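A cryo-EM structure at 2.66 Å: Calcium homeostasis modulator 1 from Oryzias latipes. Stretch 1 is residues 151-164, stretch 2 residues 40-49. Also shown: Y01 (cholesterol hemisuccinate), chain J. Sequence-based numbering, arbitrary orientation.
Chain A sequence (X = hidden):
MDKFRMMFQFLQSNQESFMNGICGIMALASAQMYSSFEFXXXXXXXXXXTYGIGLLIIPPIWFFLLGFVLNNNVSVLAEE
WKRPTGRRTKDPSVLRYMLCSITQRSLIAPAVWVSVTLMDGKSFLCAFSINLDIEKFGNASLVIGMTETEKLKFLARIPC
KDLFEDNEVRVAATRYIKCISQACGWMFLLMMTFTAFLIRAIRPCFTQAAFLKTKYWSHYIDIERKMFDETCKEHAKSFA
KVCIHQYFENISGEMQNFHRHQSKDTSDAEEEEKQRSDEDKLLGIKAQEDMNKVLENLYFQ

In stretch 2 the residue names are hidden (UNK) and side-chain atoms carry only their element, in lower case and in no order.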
ATOM      1  N   LYS A 151      12.366 -34.445  39.259  1.00106.39           N
ATOM      2  CA  LYS A 151      12.080 -33.021  39.341  1.00106.39           C
ATOM      3  C   LYS A 151      12.950 -32.202  38.401  1.00106.39           C
ATOM      4  O   LYS A 151      12.554 -31.099  38.031  1.00106.39           O
ATOM      5  CB  LYS A 151      12.227 -32.517  40.776  1.00106.39           C
ATOM      6  CG  LYS A 151      13.619 -32.569  41.323  1.00106.39           C
ATOM      7  CD  LYS A 151      13.646 -32.018  42.721  1.00106.39           C
ATOM      8  CE  LYS A 151      13.454 -30.515  42.716  1.00106.39           C
ATOM      9  NZ  LYS A 151      14.622 -29.817  42.117  1.00106.39           N
ATOM     10  N   LEU A 152      14.112 -32.715  37.996  1.00 99.32           N
ATOM     11  CA  LEU A 152      14.852 -32.065  36.926  1.00 99.32           C
ATOM     12  C   LEU A 152      14.125 -32.182  35.599  1.00 99.32           C
ATOM     13  O   LEU A 152      14.178 -31.261  34.783  1.00 99.32           O
ATOM     14  CB  LEU A 152      16.253 -32.646  36.811  1.00 99.32           C
ATOM     15  CG  LEU A 152      17.227 -32.215  37.887  1.00 99.32           C
ATOM     16  CD1 LEU A 152      18.522 -32.956  37.717  1.00 99.32           C
ATOM     17  CD2 LEU A 152      17.452 -30.733  37.790  1.00 99.32           C
ATOM     18  N   LYS A 153      13.451 -33.305  35.359  1.00 97.87           N
ATOM     19  CA  LYS A 153      12.624 -33.416  34.165  1.00 97.87           C
ATOM     20  C   LYS A 153      11.385 -32.548  34.265  1.00 97.87           C
ATOM     21  O   LYS A 153      10.877 -32.080  33.243  1.00 97.87           O
ATOM     22  CB  LYS A 153      12.208 -34.861  33.931  1.00 97.87           C
ATOM     23  CG  LYS A 153      13.330 -35.781  33.562  1.00 97.87           C
ATOM     24  CD  LYS A 153      12.807 -37.173  33.326  1.00 97.87           C
ATOM     25  CE  LYS A 153      13.935 -38.130  33.053  1.00 97.87           C
ATOM     26  NZ  LYS A 153      13.430 -39.512  32.872  1.00 97.87           N
ATOM     27  N   PHE A 154      10.883 -32.340  35.479  1.00 95.64           N
ATOM     28  CA  PHE A 154       9.705 -31.511  35.686  1.00 95.64           C
ATOM     29  C   PHE A 154      10.016 -30.040  35.439  1.00 95.64           C
ATOM     30  O   PHE A 154       9.250 -29.339  34.774  1.00 95.64           O
ATOM     31  CB  PHE A 154       9.189 -31.738  37.107  1.00 95.64           C
ATOM     32  CG  PHE A 154       7.976 -30.945  37.451  1.00 95.64           C
ATOM     33  CD1 PHE A 154       6.738 -31.318  36.984  1.00 95.64           C
ATOM     34  CD2 PHE A 154       8.075 -29.827  38.250  1.00 95.64           C
ATOM     35  CE1 PHE A 154       5.630 -30.589  37.295  1.00 95.64           C
ATOM     36  CE2 PHE A 154       6.975 -29.097  38.557  1.00 95.64           C
ATOM     37  CZ  PHE A 154       5.747 -29.482  38.080  1.00 95.64           C
ATOM     38  N   LEU A 155      11.135 -29.558  35.973  1.00 89.93           N
ATOM     39  CA  LEU A 155      11.533 -28.171  35.805  1.00 89.93           C
ATOM     40  C   LEU A 155      12.021 -27.868  34.406  1.00 89.93           C
ATOM     41  O   LEU A 155      11.972 -26.714  33.988  1.00 89.93           O
ATOM     42  CB  LEU A 155      12.632 -27.818  36.796  1.00 89.93           C
ATOM     43  CG  LEU A 155      12.264 -27.819  38.268  1.00 89.93           C
ATOM     44  CD1 LEU A 155      13.486 -27.561  39.089  1.00 89.93           C
ATOM     45  CD2 LEU A 155      11.219 -26.786  38.529  1.00 89.93           C
ATOM     46  N   ALA A 156      12.489 -28.873  33.675  1.00 85.97           N
ATOM     47  CA  ALA A 156      12.963 -28.650  32.323  1.00 85.97           C
ATOM     48  C   ALA A 156      11.838 -28.376  31.348  1.00 85.97           C
ATOM     49  O   ALA A 156      12.097 -27.845  30.273  1.00 85.97           O
ATOM     50  CB  ALA A 156      13.767 -29.844  31.852  1.00 85.97           C
ATOM     51  N   ARG A 157      10.602 -28.707  31.693  1.00 86.94           N
ATOM     52  CA  ARG A 157       9.479 -28.531  30.790  1.00 86.94           C
ATOM     53  C   ARG A 157       8.773 -27.200  30.975  1.00 86.94           C
ATOM     54  O   ARG A 157       7.815 -26.929  30.252  1.00 86.94           O
ATOM     55  CB  ARG A 157       8.502 -29.685  30.962  1.00 86.94           C
ATOM     56  CG  ARG A 157       9.095 -31.019  30.568  1.00 86.94           C
ATOM     57  CD  ARG A 157       8.053 -32.110  30.474  1.00 86.94           C
ATOM     58  NE  ARG A 157       7.447 -32.435  31.761  1.00 86.94           N
ATOM     59  CZ  ARG A 157       7.859 -33.413  32.567  1.00 86.94           C
ATOM     60  NH1 ARG A 157       8.874 -34.189  32.216  1.00 86.94           N
ATOM     61  NH2 ARG A 157       7.240 -33.631  33.717  1.00 86.94           N
ATOM     62  N   ILE A 158       9.243 -26.382  31.928  1.00 83.48           N
ATOM     63  CA  ILE A 158       8.710 -25.017  32.094  1.00 83.48           C
ATOM     64  C   ILE A 158       8.758 -24.142  30.847  1.00 83.48           C
ATOM     65  O   ILE A 158       7.768 -23.441  30.590  1.00 83.48           O
ATOM     66  CB  ILE A 158       9.359 -24.357  33.321  1.00 83.48           C
ATOM     67  CG1 ILE A 158       8.843 -25.006  34.597  1.00 83.48           C
ATOM     68  CG2 ILE A 158       9.142 -22.858  33.388  1.00 83.48           C
ATOM     69  CD1 ILE A 158       9.548 -24.591  35.832  1.00 83.48           C
ATOM     70  N   PRO A 159       9.805 -24.145  29.998  1.00 79.24           N
ATOM     71  CA  PRO A 159       9.728 -23.327  28.778  1.00 79.24           C
ATOM     72  C   PRO A 159       8.698 -23.772  27.750  1.00 79.24           C
ATOM     73  O   PRO A 159       8.498 -23.056  26.769  1.00 79.24           O
ATOM     74  CB  PRO A 159      11.132 -23.444  28.198  1.00 79.24           C
ATOM     75  CG  PRO A 159      11.942 -23.778  29.261  1.00 79.24           C
ATOM     76  CD  PRO A 159      11.189 -24.634  30.145  1.00 79.24           C
ATOM     77  N   CYS A 160       8.047 -24.905  27.935  1.00 87.98           N
ATOM     78  CA  CYS A 160       7.127 -25.485  26.971  1.00 87.98           C
ATOM     79  C   CYS A 160       5.721 -25.419  27.557  1.00 87.98           C
ATOM     80  O   CYS A 160       5.451 -26.040  28.585  1.00 87.98           O
ATOM     81  CB  CYS A 160       7.546 -26.920  26.675  1.00 87.98           C
ATOM     82  SG  CYS A 160       9.193 -27.079  25.916  1.00 87.98           S
ATOM     83  N   LYS A 161       4.835 -24.653  26.914  1.00 92.48           N
ATOM     84  CA  LYS A 161       3.472 -24.498  27.419  1.00 92.48           C
ATOM     85  C   LYS A 161       2.688 -25.793  27.321  1.00 92.48           C
ATOM     86  O   LYS A 161       1.926 -26.138  28.227  1.00 92.48           O
ATOM     87  CB  LYS A 161       2.725 -23.422  26.644  1.00 92.48           C
ATOM     88  CG  LYS A 161       3.268 -22.039  26.775  1.00 92.48           C
ATOM     89  CD  LYS A 161       2.400 -21.067  26.010  1.00 92.48           C
ATOM     90  CE  LYS A 161       2.923 -19.652  26.129  1.00 92.48           C
ATOM     91  NZ  LYS A 161       4.219 -19.487  25.422  1.00 92.48           N
ATOM     92  N   ASP A 162       2.850 -26.508  26.221  1.00 95.42           N
ATOM     93  CA  ASP A 162       2.122 -27.730  25.945  1.00 95.42           C
ATOM     94  C   ASP A 162       2.795 -28.973  26.505  1.00 95.42           C
ATOM     95  O   ASP A 162       2.393 -30.084  26.161  1.00 95.42           O
ATOM     96  CB  ASP A 162       1.902 -27.845  24.439  1.00 95.42           C
ATOM     97  CG  ASP A 162       3.159 -27.562  23.636  1.00 95.42           C
ATOM     98  OD1 ASP A 162       4.237 -27.334  24.228  1.00 95.42           O
ATOM     99  OD2 ASP A 162       3.061 -27.512  22.392  1.00 95.42           O
ATOM    100  N   LEU A 163       3.788 -28.814  27.368  1.00 90.71           N
ATOM    101  CA  LEU A 163       4.370 -29.929  28.090  1.00 90.71           C
ATOM    102  C   LEU A 163       4.366 -29.703  29.589  1.00 90.71           C
ATOM    103  O   LEU A 163       4.777 -30.594  30.334  1.00 90.71           O
ATOM    104  CB  LEU A 163       5.812 -30.187  27.638  1.00 90.71           C
ATOM    105  CG  LEU A 163       6.069 -30.629  26.204  1.00 90.71           C
ATOM    106  CD1 LEU A 163       7.539 -30.745  25.963  1.00 90.71           C
ATOM    107  CD2 LEU A 163       5.385 -31.933  25.930  1.00 90.71           C
ATOM    108  N   PHE A 164       3.941 -28.535  30.048  1.00 92.22           N
ATOM    109  CA  PHE A 164       3.897 -28.206  31.462  1.00 92.22           C
ATOM    110  C   PHE A 164       2.449 -27.878  31.772  1.00 92.22           C
ATOM    111  O   PHE A 164       1.842 -27.052  31.085  1.00 92.22           O
ATOM    112  CB  PHE A 164       4.811 -27.025  31.787  1.00 92.22           C
ATOM    113  CG  PHE A 164       5.103 -26.875  33.239  1.00 92.22           C
ATOM    114  CD1 PHE A 164       6.092 -27.625  33.828  1.00 92.22           C
ATOM    115  CD2 PHE A 164       4.369 -26.021  34.024  1.00 92.22           C
ATOM    116  CE1 PHE A 164       6.359 -27.503  35.155  1.00 92.22           C
ATOM    117  CE2 PHE A 164       4.634 -25.901  35.352  1.00 92.22           C
ATOM    118  CZ  PHE A 164       5.629 -26.642  35.914  1.00 92.22           C
ATOM    119  N   UNK A  40      12.955 -23.404  19.722  1.00 77.45           N
ATOM    120  CA  UNK A  40      12.440 -24.729  20.056  1.00 77.45           C
ATOM    121  C   UNK A  40      13.298 -25.331  21.146  1.00 77.45           C
ATOM    122  O   UNK A  40      14.162 -26.156  20.851  1.00 77.45           O
ATOM    123  c   UNK A  40      12.415 -25.612  18.845  1.00 77.45           C
ATOM    124  o   UNK A  40      12.076 -26.925  19.213  1.00 77.45           O
ATOM    125  N   UNK A  41      13.017 -24.947  22.381  1.00 77.94           N
ATOM    126  CA  UNK A  41      13.713 -25.486  23.534  1.00 77.94           C
ATOM    127  C   UNK A  41      13.466 -26.988  23.619  1.00 77.94           C
ATOM    128  O   UNK A  41      12.340 -27.431  23.381  1.00 77.94           O
ATOM    129  c   UNK A  41      13.218 -24.777  24.795  1.00 77.94           C
ATOM    130  s   UNK A  41      14.041 -25.133  26.350  1.00 77.94           S
ATOM    131  N   UNK A  42      14.490 -27.799  23.893  1.00 77.38           N
ATOM    132  CA  UNK A  42      14.297 -29.252  23.933  1.00 77.38           C
ATOM    133  C   UNK A  42      13.372 -29.702  25.033  1.00 77.38           C
ATOM    134  O   UNK A  42      12.701 -30.724  24.865  1.00 77.38           O
ATOM    135  c   UNK A  42      15.709 -29.778  24.190  1.00 77.38           C
ATOM    136  c   UNK A  42      16.577 -28.694  23.901  1.00 77.38           C
ATOM    137  c   UNK A  42      15.885 -27.445  24.154  1.00 77.38           C
ATOM    138  N   UNK A  43      13.323 -28.948  26.135  1.00 81.72           N
ATOM    139  CA  UNK A  43      12.599 -29.270  27.362  1.00 81.72           C
ATOM    140  C   UNK A  43      13.019 -30.615  27.935  1.00 81.72           C
ATOM    141  O   UNK A  43      12.200 -31.413  28.376  1.00 81.72           O
ATOM    142  s   UNK A  43      10.524 -27.455  27.374  1.00 81.72           S
ATOM    143  c   UNK A  43      11.083 -29.159  27.180  1.00 81.72           C
ATOM    144  N   UNK A  44      14.325 -30.835  27.957  1.00 85.10           N
ATOM    145  CA  UNK A  44      15.013 -31.964  28.537  1.00 85.10           C
ATOM    146  C   UNK A  44      16.168 -31.426  29.364  1.00 85.10           C
ATOM    147  O   UNK A  44      16.859 -30.515  28.920  1.00 85.10           O
ATOM    148  s   UNK A  44      15.111 -34.316  25.165  1.00 85.10           S
ATOM    149  c   UNK A  44      14.478 -33.530  26.633  1.00 85.10           C
ATOM    150  c   UNK A  44      15.548 -32.888  27.450  1.00 85.10           C
ATOM    151  c   UNK A  44      16.001 -35.670  25.877  1.00 85.10           C
ATOM    152  N   UNK A  45      16.412 -31.973  30.557  1.00 84.36           N
ATOM    153  CA  UNK A  45      17.422 -31.385  31.445  1.00 84.36           C
ATOM    154  C   UNK A  45      18.859 -31.598  31.020  1.00 84.36           C
ATOM    155  O   UNK A  45      19.752 -31.050  31.668  1.00 84.36           O
ATOM    156  c   UNK A  45      15.675 -33.049  31.227  1.00 84.36           C
ATOM    157  c   UNK A  45      16.493 -33.307  32.421  1.00 84.36           C
ATOM    158  c   UNK A  45      17.143 -32.074  32.776  1.00 84.36           C
ATOM    159  N   UNK A  46      19.123 -32.361  29.973  1.00 86.60           N
ATOM    160  CA  UNK A  46      20.480 -32.555  29.490  1.00 86.60           C
ATOM    161  C   UNK A  46      20.866 -31.531  28.449  1.00 86.60           C
ATOM    162  O   UNK A  46      22.049 -31.255  28.265  1.00 86.60           O
ATOM    163  c   UNK A  46      20.637 -33.943  28.864  1.00 86.60           C
ATOM    164  c   UNK A  46      18.881 -35.489  29.746  1.00 86.60           C
ATOM    165  c   UNK A  46      20.337 -35.076  29.788  1.00 86.60           C
ATOM    166  o   UNK A  46      18.149 -35.005  28.865  1.00 86.60           O
ATOM    167  o   UNK A  46      18.462 -36.276  30.617  1.00 86.60           O
ATOM    168  N   UNK A  47      19.884 -30.971  27.766  1.00 82.40           N
ATOM    169  CA  UNK A  47      20.094 -30.249  26.535  1.00 82.40           C
ATOM    170  C   UNK A  47      19.601 -28.820  26.606  1.00 82.40           C
ATOM    171  O   UNK A  47      19.865 -28.057  25.679  1.00 82.40           O
ATOM    172  c   UNK A  47      19.380 -30.984  25.400  1.00 82.40           C
ATOM    173  c   UNK A  47      21.763 -33.890  25.088  1.00 82.40           C
ATOM    174  c   UNK A  47      19.544 -34.688  24.758  1.00 82.40           C
ATOM    175  c   UNK A  47      21.274 -32.626  25.268  1.00 82.40           C
ATOM    176  c   UNK A  47      20.892 -34.917  24.834  1.00 82.40           C
ATOM    177  c   UNK A  47      19.067 -33.426  24.933  1.00 82.40           C
ATOM    178  c   UNK A  47      19.922 -32.361  25.150  1.00 82.40           C
ATOM    179  o   UNK A  47      21.379 -36.186  24.657  1.00 82.40           O
ATOM    180  N   UNK A  48      18.901 -28.440  27.679  1.00 76.60           N
ATOM    181  CA  UNK A  48      18.310 -27.107  27.766  1.00 76.60           C
ATOM    182  C   UNK A  48      19.360 -26.026  27.892  1.00 76.60           C
ATOM    183  O   UNK A  48      19.216 -24.953  27.307  1.00 76.60           O
ATOM    184  c   UNK A  48      17.369 -26.985  28.950  1.00 76.60           C
ATOM    185  o   UNK A  48      15.635 -27.635  27.539  1.00 76.60           O
ATOM    186  n   UNK A  48      15.209 -27.559  29.699  1.00 76.60           N
ATOM    187  c   UNK A  48      16.014 -27.482  28.673  1.00 76.60           C
ATOM    188  N   UNK A  49      20.406 -26.286  28.665  1.00 77.56           N
ATOM    189  CA  UNK A  49      21.448 -25.298  28.869  1.00 77.56           C
ATOM    190  C   UNK A  49      22.213 -25.028  27.582  1.00 77.56           C
ATOM    191  O   UNK A  49      22.468 -23.875  27.242  1.00 77.56           O
ATOM    192  c   UNK A  49      25.358 -22.843  30.810  1.00 77.56           C
ATOM    193  c   UNK A  49      25.667 -23.889  29.994  1.00 77.56           C
ATOM    194  o   UNK A  49      26.312 -21.904  31.075  1.00 77.56           O
ATOM    195  c   UNK A  49      23.448 -24.741  30.288  1.00 77.56           C
ATOM    196  c   UNK A  49      24.722 -24.832  29.739  1.00 77.56           C
ATOM    197  c   UNK A  49      24.111 -22.723  31.363  1.00 77.56           C
ATOM    198  c   UNK A  49      22.397 -25.755  29.973  1.00 77.56           C
ATOM    199  c   UNK A  49      23.163 -23.663  31.094  1.00 77.56           C
TER
HETATM  200  CAA Y01 J 402      28.873 -12.674  25.824  1.00 97.77           C
HETATM  201  CBA Y01 J 402      27.381 -12.525  25.592  1.00 97.77           C
HETATM  202  CAB Y01 J 402      26.948 -13.347  24.392  1.00 97.77           C
HETATM  203  CAN Y01 J 402      26.585 -12.893  26.843  1.00 97.77           C
HETATM  204  CAJ Y01 J 402      26.730 -14.315  27.317  1.00 97.77           C
HETATM  205  CAO Y01 J 402      26.392 -14.469  28.778  1.00 97.77           C
HETATM  206  CBB Y01 J 402      26.442 -15.896  29.348  1.00 97.77           C
HETATM  207  CAC Y01 J 402      27.672 -16.623  28.811  1.00 97.77           C
HETATM  208  CBE Y01 J 402      26.395 -15.840  30.890  1.00 97.77           C
HETATM  209  CAP Y01 J 402      25.369 -14.788  31.402  1.00 97.77           C
HETATM  210  CAQ Y01 J 402      24.576 -15.449  32.538  1.00 97.77           C
HETATM  211  CBG Y01 J 402      25.548 -16.508  33.034  1.00 97.77           C
HETATM  212  CBI Y01 J 402      26.104 -17.123  31.735  1.00 97.77           C
HETATM  213  CAE Y01 J 402      25.061 -17.984  31.012  1.00 97.77           C
HETATM  214  CAU Y01 J 402      27.295 -17.980  32.178  1.00 97.77           C
HETATM  215  CAS Y01 J 402      26.887 -19.063  33.188  1.00 97.77           C
HETATM  216  CBF Y01 J 402      26.150 -18.530  34.431  1.00 97.77           C
HETATM  217  CBD Y01 J 402      25.040 -17.539  34.029  1.00 97.77           C
HETATM  218  CAK Y01 J 402      24.462 -16.879  35.272  1.00 97.77           C
HETATM  219  CAI Y01 J 402      24.044 -17.917  36.259  1.00 97.77           C
HETATM  220  CAZ Y01 J 402      24.473 -19.171  36.238  1.00 97.77           C
HETATM  221  CAV Y01 J 402      23.916 -20.190  37.204  1.00 97.77           C
HETATM  222  CBH Y01 J 402      25.593 -19.677  35.333  1.00 97.77           C
HETATM  223  CAD Y01 J 402      25.041 -20.835  34.479  1.00 97.77           C
HETATM  224  CAT Y01 J 402      26.687 -20.222  36.279  1.00 97.77           C
HETATM  225  CAR Y01 J 402      26.151 -21.246  37.290  1.00 97.77           C
HETATM  226  CBC Y01 J 402      25.009 -20.703  38.115  1.00 97.77           C
HETATM  227  OAW Y01 J 402      24.435 -21.759  38.941  1.00 97.77           O
HETATM  228  CAY Y01 J 402      23.585 -21.423  39.910  1.00 97.77           C
HETATM  229  OAG Y01 J 402      23.486 -20.319  40.364  1.00 97.77           O
HETATM  230  CAM Y01 J 402      22.752 -22.588  40.362  1.00 97.77           C
HETATM  231  CAL Y01 J 402      21.651 -22.210  41.332  1.00 97.77           C
HETATM  232  CAX Y01 J 402      20.796 -23.363  41.826  1.00 97.77           C
HETATM  233  OAH Y01 J 402      21.072 -24.516  41.436  1.00 97.77           O
HETATM  234  OAF Y01 J 402      19.853 -23.103  42.599  1.00 97.77           O

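Position 40 carries one carbon and then one oxygen, unbranched, with CA-to-CB directed away from stretch 1 and nothing touched there; a lone hydroxyl on CB makes it S40. Position 41 has one carbon ending in sulfur. That sulfur lies 3.8 Å from P159 CG, and it is also covalently bonded elsewhere in the structure, so this is C41.

At position 42 three carbons close a ring onto the backbone N, with CA-to-CB pointing away from stretch 1: P42. Position 43 again shows one carbon and one sulfur, but here the sulfur sits 2.0 Å from C160 SG, a covalent distance. Only a cysteine fits, C43, and the disulfide has a chi3 of 110°. Its backbone, at phi/psi 56/45, is in the left-handed region, and its CA comes 3.3 Å from A156 O in a CA-H...O contact. Around the bridge, P159 CD lies 4.0 Å from C43 SG and L163 CD1 4.1 Å from C43 CB, so the sulfur link has an apolar setting.

Position 44 is an unbranched chain of two carbons, a sulfur and a terminal carbon, with CA-to-CB pointing away from stretch 1: M44. Position 45 closes three carbons onto its own N and faces stretch 1. One ring carbon, CB, packs 4.2 Å from L152 CB, and the carbon bonded to N lies 3.8 Å from A156 CB. This is P45, whose CG also reaches K153 CG at 4.2 Å.

Position 46 has three carbons, the third bearing two oxygens, a carboxylate: E46, exposed and starting away from stretch 1. Position 47 bears one carbon and a six-carbon ring with an oxygen, out of reach of stretch 1: Y47, the N-cap residue of the following helix. Position 48 has two carbons, the second carrying one oxygen and one nitrogen; CA-to-CB points toward stretch 1 and the nitrogen lies 3.2 Å from A156 O: N48. That ND2 donates a hydrogen bond to A156 O. Position 49 has one carbon, then a ring of six carbons bearing one oxygen, out of reach of stretch 1, with its oxygen 3.6 Å from Y01 CAS: Y49.

The contact works by one covalent pin and a small, close-fitting surround. The disulfide joins segments over a hundred residues apart, while A156 offers a methyl that P45 packs against and a carbonyl shared by N48 ND2 and C43 CA. The other end of the N48 amide turns back to its own loop: OD1 accepts weak hydrogen bonds from C43 N (3.0 Å) and M44 N (3.5 Å). One side chain thus braces the loop and ties it across to stretch 1.

Stretch 2 40-49: SCPCMPEYNY
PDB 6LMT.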